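Local coordinates for ribosome-inactivating protein 3 (Zea mays, PDB 2PQG) that is a plant member of the ribosome-inactivating protein family, whose fold joins an N-terminal mixed beta sheet to a largely helical remainder, at residues A11-Y15 and S16-A20; V22-D25 and V26-C30; R195-D198 and A199-S203. All coordinates share one frame; numbering follows the deposited sequence.

All three contacts are local, each within one continuous piece of chain at a helix end, and all are partly buried. Contacts 1 and 2 sit at the start and finish of helix 15-27, their centres about 16 Å apart, whereas contact 3 closes helix 191-199. Contacts 1 and 3 have centres about 10 Å apart and touch through Tyr15, Ser16, Val197, Asp198 and Phe201, so a helix start meets a helix finish. Contact 1 has no exposed touching residue: Tyr15, Phe18 and Ile19 are buried, the others nearer the surface. Contact 2, with the most exposed residues, adds a charged edge to a buried valine pair; contact 3 joins buried Val-Phe packing to a mostly backbone turn.

Contact 1: residues A11-Y15 and S16-A20; sequences ANYPY and SAFIA
Pro14 O accepts the amides of Ala17 and, weakly, Phe18, and so marks the start of helix 15-27, with Pro14 at the N-cap position. Ala17 N reaches Pro14 O at 3.0 Å, with an N-H...O angle of 132° and the donor well above the carbonyl plane, the bent approach of a three-residue spacing. One residue on, the bond from Ile19 N to Tyr15 O is also 3.0 Å long but straighter, and regular helical pairing is established. The amide of Ser16 turns outward to the carboxylate of Asp198, which thus ties this helix start to the end of helix 191-199.

Around this backbone the rings pack in two groups. Ile19 lies over one face of the Tyr15 ring, its CG1 3.7 Å from the ring centroid and 17° off the normal, which meets the geometry of a CH-pi contact. The Tyr15 ring reaches this place because its CG is anti to the backbone N (chi1 168°), while its hydroxyl bonds to the carbonyl of Met183. Phe201 also meets this buried ring, with the planes only slightly inclined.

Tyr13, before the helix, reaches forward with its ring beside the first turn. Its CE1 lies 3.5 Å from Ala17 CB, and the amide nitrogen of Phe18 sits at the ring edge. Farther out, Phe6 of strand 2-7 stacks with Phe18 and meets Tyr13 edge-to-face, joining the helix start to the sheet. Pro14 packs its CG 3.6 Å from Ala17 CB, and Tyr13 OH approaches the edge of the Phe18 ring in its plane, 3.9 Å from Phe18 CD1.

Contact 2: residues V22-D25 and V26-C30; sequences VRKD and VIKHC
Arg23 O accepts the amide of Ile27 at 2.8 Å and 157°, the shorter of two regular helical bonds in the last turns of helix 15-27. The other, from Val26 N to Val22 O, measures 3.1 Å. Pairing then frays: Lys28 N makes weak bonds to both Lys24 O and Asp25 O, and a type I beta turn from Ile27 to Cys30 takes the chain onward.

Charged contacts gather on one side. Asp25 and Lys28 run side by side in the same direction, and a single carboxylate oxygen, Asp25 OD2, meets Lys28 NZ at 3.2 Å in a salt bridge whose hydrogen bond is weak. Lys24, bent at its last torsion (chi4 -54°), brings its NZ to 3.7 Å from Lys28 NZ; the aspartate probably offsets part of that repulsion.

Apolar and ring contacts are fewer. Val22 CG1 and Val26 CG2 lie 4.3 Å apart, while His29 presents its ring edge to a backbone oxygen, with CD2 3.3 Å from Asp25 O.

The valine pair faces Leu52 of strand 51-57, and His29 meets the ring of Phe2 on strand 2-7. Arg23 leaves in another direction, bonding to the carbonyls of Gly187 and Leu188 at the end of helix 171-189 and to Ser194 of helix 191-199.

Contact 3: residues R195-D198 and A199-S203; sequences RTVD and AGFNS
Val197 and Phe201 form the close-packed part of this contact, where helix 191-199 gives way to a turn. Their side chains are buried and inclined to each other, with Val197 CG1 3.8 Å from Phe201 CD2. Val197 CG1 and the Phe201 ring both stand anti to their backbone N (Phe201 chi1 -159°), which brings the valine methyl to the ring. Val197 O lies near the plane of that ring at its edge, and Phe201 CB comes within 3.1 Å of this oxygen. Tyr15 of helix 15-27 touches Val197 and meets the ring of Phe201, adding a third apolar partner.

The backbone beside them records the helix unwinding. Ala199 N bonds to Arg195 O at 3.0 Å and 152°, a regular helical bond. The next is weak, from Gly200 N to Thr196 O at 3.4 Å, and Gly200 is the first residue to leave helical torsions. Phe201 N then turns to Asp198 O, again weakly.

The looser side holds the exposed Arg195, Ala199 and Ser203. Ala199 CB rests 3.3 Å from Arg195 O, whereas the guanidinium group of Arg195 extends away to the carbonyl of Arg254. From Gly200 a type I beta turn runs to Ser203, and Gly200 O accepts both Ser203 OG, at 2.8 Å, and Ser203 N, at 3.1 Å.

Little side-chain polarity is spent across the helix end: Asp198 OD1 instead takes the amide of Ser16. Backbone bonds and the Ser203 hydroxyl therefore shape the turn, while the aspartate's negative charge would probably interact favourably with the positive, N-terminal end of the helix 15-27 dipole.

Contact 1: residues A11-Y15 and S16-A20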
ATOM      1  N   ALA A  11     -20.696   5.945  -0.165  1.00 21.42           N
ATOM      2  CA  ALA A  11     -20.737   5.929  -1.616  1.00 19.19           C
ATOM      3  C   ALA A  11     -20.648   7.312  -2.267  1.00 21.76           C
ATOM      4  O   ALA A  11     -20.223   7.422  -3.415  1.00 25.44           O
ATOM      5  CB  ALA A  11     -21.988   5.227  -2.076  1.00 15.58           C
ATOM      6  N   ASN A  12     -21.041   8.366  -1.553  1.00 20.92           N
ATOM      7  CA  ASN A  12     -20.975   9.717  -2.120  1.00 21.85           C
ATOM      8  C   ASN A  12     -19.568  10.347  -2.069  1.00 20.77           C
ATOM      9  O   ASN A  12     -19.331  11.381  -2.688  1.00 20.58           O
ATOM     10  CB  ASN A  12     -21.957  10.650  -1.404  1.00 23.91           C
ATOM     11  CG  ASN A  12     -23.402  10.200  -1.521  1.00 26.00           C
ATOM     12  OD1 ASN A  12     -23.954  10.098  -2.618  1.00 23.75           O
ATOM     13  ND2 ASN A  12     -24.028   9.944  -0.378  1.00 26.71           N
ATOM     14  N   TYR A  13     -18.652   9.732  -1.321  1.00 21.25           N
ATOM     15  CA  TYR A  13     -17.275  10.226  -1.192  1.00 22.93           C
ATOM     16  C   TYR A  13     -16.381   9.394  -2.118  1.00 22.37           C
ATOM     17  O   TYR A  13     -15.922   8.304  -1.747  1.00 18.39           O
ATOM     18  CB  TYR A  13     -16.786  10.080   0.261  1.00 27.26           C
ATOM     19  CG  TYR A  13     -15.516  10.844   0.583  1.00 29.40           C
ATOM     20  CD1 TYR A  13     -14.562  11.100  -0.400  1.00 32.21           C
ATOM     21  CD2 TYR A  13     -15.247  11.272   1.879  1.00 30.77           C
ATOM     22  CE1 TYR A  13     -13.372  11.757  -0.104  1.00 32.33           C
ATOM     23  CE2 TYR A  13     -14.056  11.930   2.187  1.00 32.58           C
ATOM     24  CZ  TYR A  13     -13.122  12.165   1.188  1.00 32.73           C
ATOM     25  OH  TYR A  13     -11.925  12.779   1.481  1.00 36.19           O
ATOM     26  N   PRO A  14     -16.106   9.909  -3.331  1.00 21.97           N
ATOM     27  CA  PRO A  14     -15.268   9.179  -4.288  1.00 22.43           C
ATOM     28  C   PRO A  14     -13.817   8.950  -3.887  1.00 22.99           C
ATOM     29  O   PRO A  14     -13.186   9.790  -3.259  1.00 23.03           O
ATOM     30  CB  PRO A  14     -15.405  10.008  -5.561  1.00 25.98           C
ATOM     31  CG  PRO A  14     -15.619  11.407  -5.039  1.00 24.74           C
ATOM     32  CD  PRO A  14     -16.553  11.202  -3.886  1.00 17.37           C
ATOM     33  N   TYR A  15     -13.300   7.783  -4.255  1.00 25.90           N
ATOM     34  CA  TYR A  15     -11.922   7.413  -3.973  1.00 24.59           C
ATOM     35  C   TYR A  15     -10.971   8.485  -4.525  1.00 24.31           C
ATOM     36  O   TYR A  15      -9.991   8.846  -3.869  1.00 26.21           O
ATOM     37  CB  TYR A  15     -11.628   6.044  -4.609  1.00 22.86           C
ATOM     38  CG  TYR A  15     -10.168   5.645  -4.643  1.00 23.29           C
ATOM     39  CD1 TYR A  15      -9.512   5.194  -3.493  1.00 23.32           C
ATOM     40  CD2 TYR A  15      -9.447   5.691  -5.838  1.00 22.23           C
ATOM     41  CE1 TYR A  15      -8.172   4.789  -3.533  1.00 22.02           C
ATOM     42  CE2 TYR A  15      -8.110   5.294  -5.893  1.00 21.76           C
ATOM     43  CZ  TYR A  15      -7.479   4.839  -4.738  1.00 24.29           C
ATOM     44  OH  TYR A  15      -6.169   4.416  -4.795  1.00 19.96           O
ATOM     45  N   SER A  16     -11.267   8.991  -5.722  1.00 23.46           N
ATOM     46  CA  SER A  16     -10.434  10.014  -6.366  1.00 26.50           C
ATOM     47  C   SER A  16     -10.305  11.266  -5.507  1.00 26.39           C
ATOM     48  O   SER A  16      -9.279  11.945  -5.534  1.00 26.41           O
ATOM     49  CB  SER A  16     -11.027  10.404  -7.718  1.00 24.99           C
ATOM     50  OG  SER A  16     -12.356  10.865  -7.556  1.00 34.97           O
ATOM     51  N   ALA A  17     -11.362  11.563  -4.757  1.00 26.59           N
ATOM     52  CA  ALA A  17     -11.391  12.725  -3.883  1.00 27.21           C
ATOM     53  C   ALA A  17     -10.417  12.538  -2.729  1.00 30.17           C
ATOM     54  O   ALA A  17      -9.667  13.448  -2.364  1.00 34.25           O
ATOM     55  CB  ALA A  17     -12.789  12.919  -3.346  1.00 29.56           C
ATOM     56  N   PHE A  18     -10.438  11.349  -2.148  1.00 29.10           N
ATOM     57  CA  PHE A  18      -9.556  11.047  -1.040  1.00 25.92           C
ATOM     58  C   PHE A  18      -8.100  11.098  -1.491  1.00 24.49           C
ATOM     59  O   PHE A  18      -7.234  11.595  -0.780  1.00 27.49           O
ATOM     60  CB  PHE A  18      -9.875   9.665  -0.491  1.00 26.11           C
ATOM     61  CG  PHE A  18      -9.046   9.292   0.684  1.00 25.88           C
ATOM     62  CD1 PHE A  18      -9.096  10.054   1.851  1.00 29.07           C
ATOM     63  CD2 PHE A  18      -8.194   8.202   0.622  1.00 22.57           C
ATOM     64  CE1 PHE A  18      -8.302   9.728   2.949  1.00 32.39           C
ATOM     65  CE2 PHE A  18      -7.395   7.863   1.706  1.00 26.85           C
ATOM     66  CZ  PHE A  18      -7.446   8.629   2.876  1.00 30.51           C
ATOM     67  N   ILE A  19      -7.834  10.569  -2.672  1.00 21.02           N
ATOM     68  CA  ILE A  19      -6.485  10.570  -3.205  1.00 21.31           C
ATOM     69  C   ILE A  19      -6.030  12.016  -3.406  1.00 21.44           C
ATOM     70  O   ILE A  19      -4.990  12.439  -2.892  1.00 20.41           O
ATOM     71  CB  ILE A  19      -6.440   9.800  -4.554  1.00 20.50           C
ATOM     72  CG1 ILE A  19      -6.790   8.332  -4.306  1.00 16.84           C
ATOM     73  CG2 ILE A  19      -5.064   9.940  -5.221  1.00 19.15           C
ATOM     74  CD1 ILE A  19      -5.901   7.675  -3.277  1.00 21.09           C
ATOM     75  N   ALA A  20      -6.835  12.770  -4.146  1.00 20.99           N
ATOM     76  CA  ALA A  20      -6.537  14.161  -4.439  1.00 22.66           C
ATOM     77  C   ALA A  20      -6.325  14.962  -3.168  1.00 25.52           C
ATOM     78  O   ALA A  20      -5.478  15.856  -3.127  1.00 30.58           O
ATOM     79  CB  ALA A  20      -7.660  14.770  -5.251  1.00 18.97           C
TER

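Contact 2: residues V22-D25 and V26-C30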
ATOM      1  N   VAL A  22      -5.433  13.659  -0.051  1.00 19.53           N
ATOM      2  CA  VAL A  22      -4.259  13.177   0.652  1.00 18.06           C
ATOM      3  C   VAL A  22      -2.946  13.527  -0.078  1.00 22.03           C
ATOM      4  O   VAL A  22      -1.923  13.796   0.561  1.00 22.00           O
ATOM      5  CB  VAL A  22      -4.369  11.652   0.900  1.00 17.26           C
ATOM      6  CG1 VAL A  22      -3.135  11.143   1.642  1.00 15.05           C
ATOM      7  CG2 VAL A  22      -5.626  11.354   1.711  1.00 12.60           C
ATOM      8  N   ARG A  23      -2.951  13.532  -1.406  1.00 18.11           N
ATOM      9  CA  ARG A  23      -1.727  13.898  -2.097  1.00 18.73           C
ATOM     10  C   ARG A  23      -1.397  15.356  -1.833  1.00 20.84           C
ATOM     11  O   ARG A  23      -0.230  15.718  -1.721  1.00 18.66           O
ATOM     12  CB  ARG A  23      -1.845  13.681  -3.599  1.00 17.84           C
ATOM     13  CG  ARG A  23      -1.422  12.301  -4.038  1.00 19.97           C
ATOM     14  CD  ARG A  23      -1.414  12.218  -5.536  1.00 15.55           C
ATOM     15  NE  ARG A  23      -1.488  10.840  -5.985  1.00 14.85           N
ATOM     16  CZ  ARG A  23      -2.094  10.464  -7.106  1.00 19.06           C
ATOM     17  NH1 ARG A  23      -2.669  11.371  -7.887  1.00 18.13           N
ATOM     18  NH2 ARG A  23      -2.143   9.182  -7.440  1.00 21.31           N
ATOM     19  N   LYS A  24      -2.431  16.188  -1.737  1.00 23.40           N
ATOM     20  CA  LYS A  24      -2.257  17.618  -1.479  1.00 26.37           C
ATOM     21  C   LYS A  24      -1.605  17.888  -0.116  1.00 28.50           C
ATOM     22  O   LYS A  24      -0.815  18.827   0.027  1.00 28.23           O
ATOM     23  CB  LYS A  24      -3.612  18.339  -1.567  1.00 29.09           C
ATOM     24  CG  LYS A  24      -3.577  19.803  -1.141  1.00 31.53           C
ATOM     25  CD  LYS A  24      -4.871  20.535  -1.485  1.00 35.14           C
ATOM     26  CE  LYS A  24      -4.781  22.011  -1.112  1.00 34.55           C
ATOM     27  NZ  LYS A  24      -4.381  22.177   0.313  1.00 41.87           N
ATOM     28  N   ASP A  25      -1.918  17.064   0.879  1.00 26.46           N
ATOM     29  CA  ASP A  25      -1.333  17.248   2.198  1.00 29.31           C
ATOM     30  C   ASP A  25       0.097  16.717   2.235  1.00 29.77           C
ATOM     31  O   ASP A  25       0.932  17.211   2.993  1.00 33.86           O
ATOM     32  CB  ASP A  25      -2.191  16.542   3.247  1.00 33.36           C
ATOM     33  CG  ASP A  25      -3.617  17.078   3.291  1.00 39.29           C
ATOM     34  OD1 ASP A  25      -4.487  16.426   3.912  1.00 38.02           O
ATOM     35  OD2 ASP A  25      -3.869  18.157   2.705  1.00 43.85           O
ATOM     36  N   VAL A  26       0.371  15.710   1.410  1.00 28.22           N
ATOM     37  CA  VAL A  26       1.693  15.088   1.320  1.00 25.73           C
ATOM     38  C   VAL A  26       2.649  15.978   0.531  1.00 25.09           C
ATOM     39  O   VAL A  26       3.821  16.117   0.874  1.00 24.06           O
ATOM     40  CB  VAL A  26       1.611  13.702   0.621  1.00 25.81           C
ATOM     41  CG1 VAL A  26       3.010  13.161   0.343  1.00 21.47           C
ATOM     42  CG2 VAL A  26       0.827  12.730   1.490  1.00 22.24           C
ATOM     43  N   ILE A  27       2.134  16.570  -0.538  1.00 28.08           N
ATOM     44  CA  ILE A  27       2.916  17.460  -1.383  1.00 28.21           C
ATOM     45  C   ILE A  27       3.330  18.688  -0.565  1.00 31.57           C
ATOM     46  O   ILE A  27       4.301  19.367  -0.899  1.00 29.65           O
ATOM     47  CB  ILE A  27       2.102  17.859  -2.635  1.00 22.14           C
ATOM     48  CG1 ILE A  27       1.964  16.642  -3.545  1.00 19.67           C
ATOM     49  CG2 ILE A  27       2.784  18.986  -3.387  1.00 23.47           C
ATOM     50  CD1 ILE A  27       1.060  16.860  -4.735  1.00 23.59           C
ATOM     51  N   LYS A  28       2.602  18.963   0.517  1.00 31.99           N
ATOM     52  CA  LYS A  28       2.961  20.084   1.370  1.00 32.25           C
ATOM     53  C   LYS A  28       4.344  19.811   1.929  1.00 32.40           C
ATOM     54  O   LYS A  28       5.110  20.736   2.167  1.00 35.45           O
ATOM     55  CB  LYS A  28       1.970  20.254   2.520  1.00 30.81           C
ATOM     56  CG  LYS A  28       0.823  21.201   2.207  1.00 34.74           C
ATOM     57  CD  LYS A  28      -0.211  21.206   3.321  1.00 38.88           C
ATOM     58  CE  LYS A  28      -1.513  21.806   2.835  1.00 43.30           C
ATOM     59  NZ  LYS A  28      -2.684  21.056   3.370  1.00 47.76           N
ATOM     60  N   HIS A  29       4.668  18.537   2.122  1.00 32.53           N
ATOM     61  CA  HIS A  29       5.973  18.177   2.656  1.00 32.61           C
ATOM     62  C   HIS A  29       6.968  17.711   1.585  1.00 33.05           C
ATOM     63  O   HIS A  29       7.990  17.102   1.909  1.00 36.28           O
ATOM     64  CB  HIS A  29       5.809  17.103   3.726  1.00 35.43           C
ATOM     65  CG  HIS A  29       4.893  17.501   4.843  1.00 44.19           C
ATOM     66  ND1 HIS A  29       5.336  18.137   5.987  1.00 45.86           N
ATOM     67  CD2 HIS A  29       3.554  17.364   4.989  1.00 45.57           C
ATOM     68  CE1 HIS A  29       4.311  18.370   6.786  1.00 45.01           C
ATOM     69  NE2 HIS A  29       3.216  17.911   6.204  1.00 46.78           N
ATOM     70  N   CYS A  30       6.682  18.003   0.317  1.00 28.48           N
ATOM     71  CA  CYS A  30       7.578  17.612  -0.772  1.00 30.34           C
ATOM     72  C   CYS A  30       8.382  18.799  -1.333  1.00 32.01           C
ATOM     73  O   CYS A  30       8.162  19.951  -0.954  1.00 27.47           O
ATOM     74  CB  CYS A  30       6.783  16.944  -1.898  1.00 29.08           C
ATOM     75  SG  CYS A  30       6.092  15.320  -1.465  1.00 29.37           S
TER

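Contact 3: residues R195-D198 and A199-S203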
ATOM      1  N   ARG A 195      -6.025   6.076 -10.953  1.00 19.30           N
ATOM      2  CA  ARG A 195      -6.984   6.195 -12.056  1.00 18.10           C
ATOM      3  C   ARG A 195      -7.755   4.890 -12.235  1.00 17.26           C
ATOM      4  O   ARG A 195      -8.964   4.895 -12.433  1.00 12.64           O
ATOM      5  CB  ARG A 195      -6.294   6.535 -13.379  1.00 18.55           C
ATOM      6  CG  ARG A 195      -5.770   7.953 -13.483  1.00 28.89           C
ATOM      7  CD  ARG A 195      -5.610   8.361 -14.941  1.00 33.44           C
ATOM      8  NE  ARG A 195      -4.755   7.434 -15.679  1.00 41.11           N
ATOM      9  CZ  ARG A 195      -3.427   7.466 -15.670  1.00 40.94           C
ATOM     10  NH1 ARG A 195      -2.739   6.572 -16.371  1.00 39.84           N
ATOM     11  NH2 ARG A 195      -2.787   8.399 -14.973  1.00 40.06           N
ATOM     12  N   THR A 196      -7.045   3.770 -12.164  1.00 21.75           N
ATOM     13  CA  THR A 196      -7.662   2.460 -12.327  1.00 20.95           C
ATOM     14  C   THR A 196      -8.527   2.077 -11.134  1.00 18.96           C
ATOM     15  O   THR A 196      -9.626   1.543 -11.311  1.00 21.45           O
ATOM     16  CB  THR A 196      -6.593   1.374 -12.558  1.00 22.36           C
ATOM     17  OG1 THR A 196      -5.877   1.671 -13.764  1.00 24.05           O
ATOM     18  CG2 THR A 196      -7.239  -0.005 -12.687  1.00 22.47           C
ATOM     19  N   VAL A 197      -8.049   2.353  -9.925  1.00 19.50           N
ATOM     20  CA  VAL A 197      -8.826   2.021  -8.739  1.00 20.70           C
ATOM     21  C   VAL A 197     -10.059   2.912  -8.616  1.00 22.72           C
ATOM     22  O   VAL A 197     -11.094   2.455  -8.130  1.00 23.29           O
ATOM     23  CB  VAL A 197      -8.000   2.142  -7.440  1.00 17.20           C
ATOM     24  CG1 VAL A 197      -8.904   1.893  -6.226  1.00 14.73           C
ATOM     25  CG2 VAL A 197      -6.860   1.147  -7.458  1.00 12.25           C
ATOM     26  N   ASP A 198      -9.965   4.168  -9.051  1.00 24.89           N
ATOM     27  CA  ASP A 198     -11.122   5.054  -8.944  1.00 27.75           C
ATOM     28  C   ASP A 198     -12.155   4.720  -9.989  1.00 28.19           C
ATOM     29  O   ASP A 198     -13.352   4.773  -9.725  1.00 30.53           O
ATOM     30  CB  ASP A 198     -10.756   6.531  -9.097  1.00 32.48           C
ATOM     31  CG  ASP A 198     -11.972   7.442  -8.919  1.00 38.06           C
ATOM     32  OD1 ASP A 198     -12.524   7.503  -7.794  1.00 37.16           O
ATOM     33  OD2 ASP A 198     -12.390   8.083  -9.904  1.00 44.57           O
ATOM     34  N   ALA A 199     -11.695   4.379 -11.184  1.00 26.93           N
ATOM     35  CA  ALA A 199     -12.621   4.046 -12.250  1.00 25.53           C
ATOM     36  C   ALA A 199     -13.519   2.864 -11.882  1.00 24.75           C
ATOM     37  O   ALA A 199     -14.711   2.879 -12.187  1.00 27.40           O
ATOM     38  CB  ALA A 199     -11.862   3.747 -13.526  1.00 24.46           C
ATOM     39  N   GLY A 200     -12.966   1.850 -11.222  1.00 20.54           N
ATOM     40  CA  GLY A 200     -13.782   0.701 -10.873  1.00 17.22           C
ATOM     41  C   GLY A 200     -14.078   0.561  -9.393  1.00 16.75           C
ATOM     42  O   GLY A 200     -14.521  -0.491  -8.937  1.00 17.09           O
ATOM     43  N   PHE A 201     -13.860   1.629  -8.639  1.00 16.31           N
ATOM     44  CA  PHE A 201     -14.074   1.590  -7.198  1.00 18.70           C
ATOM     45  C   PHE A 201     -15.454   1.143  -6.720  1.00 20.85           C
ATOM     46  O   PHE A 201     -15.572   0.562  -5.642  1.00 18.27           O
ATOM     47  CB  PHE A 201     -13.748   2.950  -6.593  1.00 19.25           C
ATOM     48  CG  PHE A 201     -13.460   2.901  -5.119  1.00 17.70           C
ATOM     49  CD1 PHE A 201     -14.322   3.500  -4.200  1.00 10.80           C
ATOM     50  CD2 PHE A 201     -12.315   2.272  -4.652  1.00 14.55           C
ATOM     51  CE1 PHE A 201     -14.044   3.472  -2.851  1.00 12.83           C
ATOM     52  CE2 PHE A 201     -12.030   2.239  -3.292  1.00 13.96           C
ATOM     53  CZ  PHE A 201     -12.895   2.843  -2.392  1.00 12.01           C
ATOM     54  N   ASN A 202     -16.493   1.415  -7.501  1.00 24.97           N
ATOM     55  CA  ASN A 202     -17.841   1.016  -7.108  1.00 28.12           C
ATOM     56  C   ASN A 202     -18.405  -0.071  -8.010  1.00 29.83           C
ATOM     57  O   ASN A 202     -19.599  -0.345  -7.965  1.00 28.60           O
ATOM     58  CB  ASN A 202     -18.791   2.215  -7.139  1.00 28.82           C
ATOM     59  CG  ASN A 202     -18.291   3.380  -6.317  1.00 33.47           C
ATOM     60  OD1 ASN A 202     -18.033   3.246  -5.126  1.00 41.08           O
ATOM     61  ND2 ASN A 202     -18.156   4.537  -6.951  1.00 38.96           N
ATOM     62  N   SER A 203     -17.565  -0.682  -8.840  1.00 33.92           N
ATOM     63  CA  SER A 203     -18.063  -1.727  -9.723  1.00 37.94           C
ATOM     64  C   SER A 203     -18.424  -2.931  -8.868  1.00 40.98           C
ATOM     65  O   SER A 203     -17.807  -3.191  -7.833  1.00 39.10           O
ATOM     66  CB  SER A 203     -17.029  -2.102 -10.792  1.00 38.93           C
ATOM     67  OG  SER A 203     -15.844  -2.604 -10.214  1.00 50.36           O
TER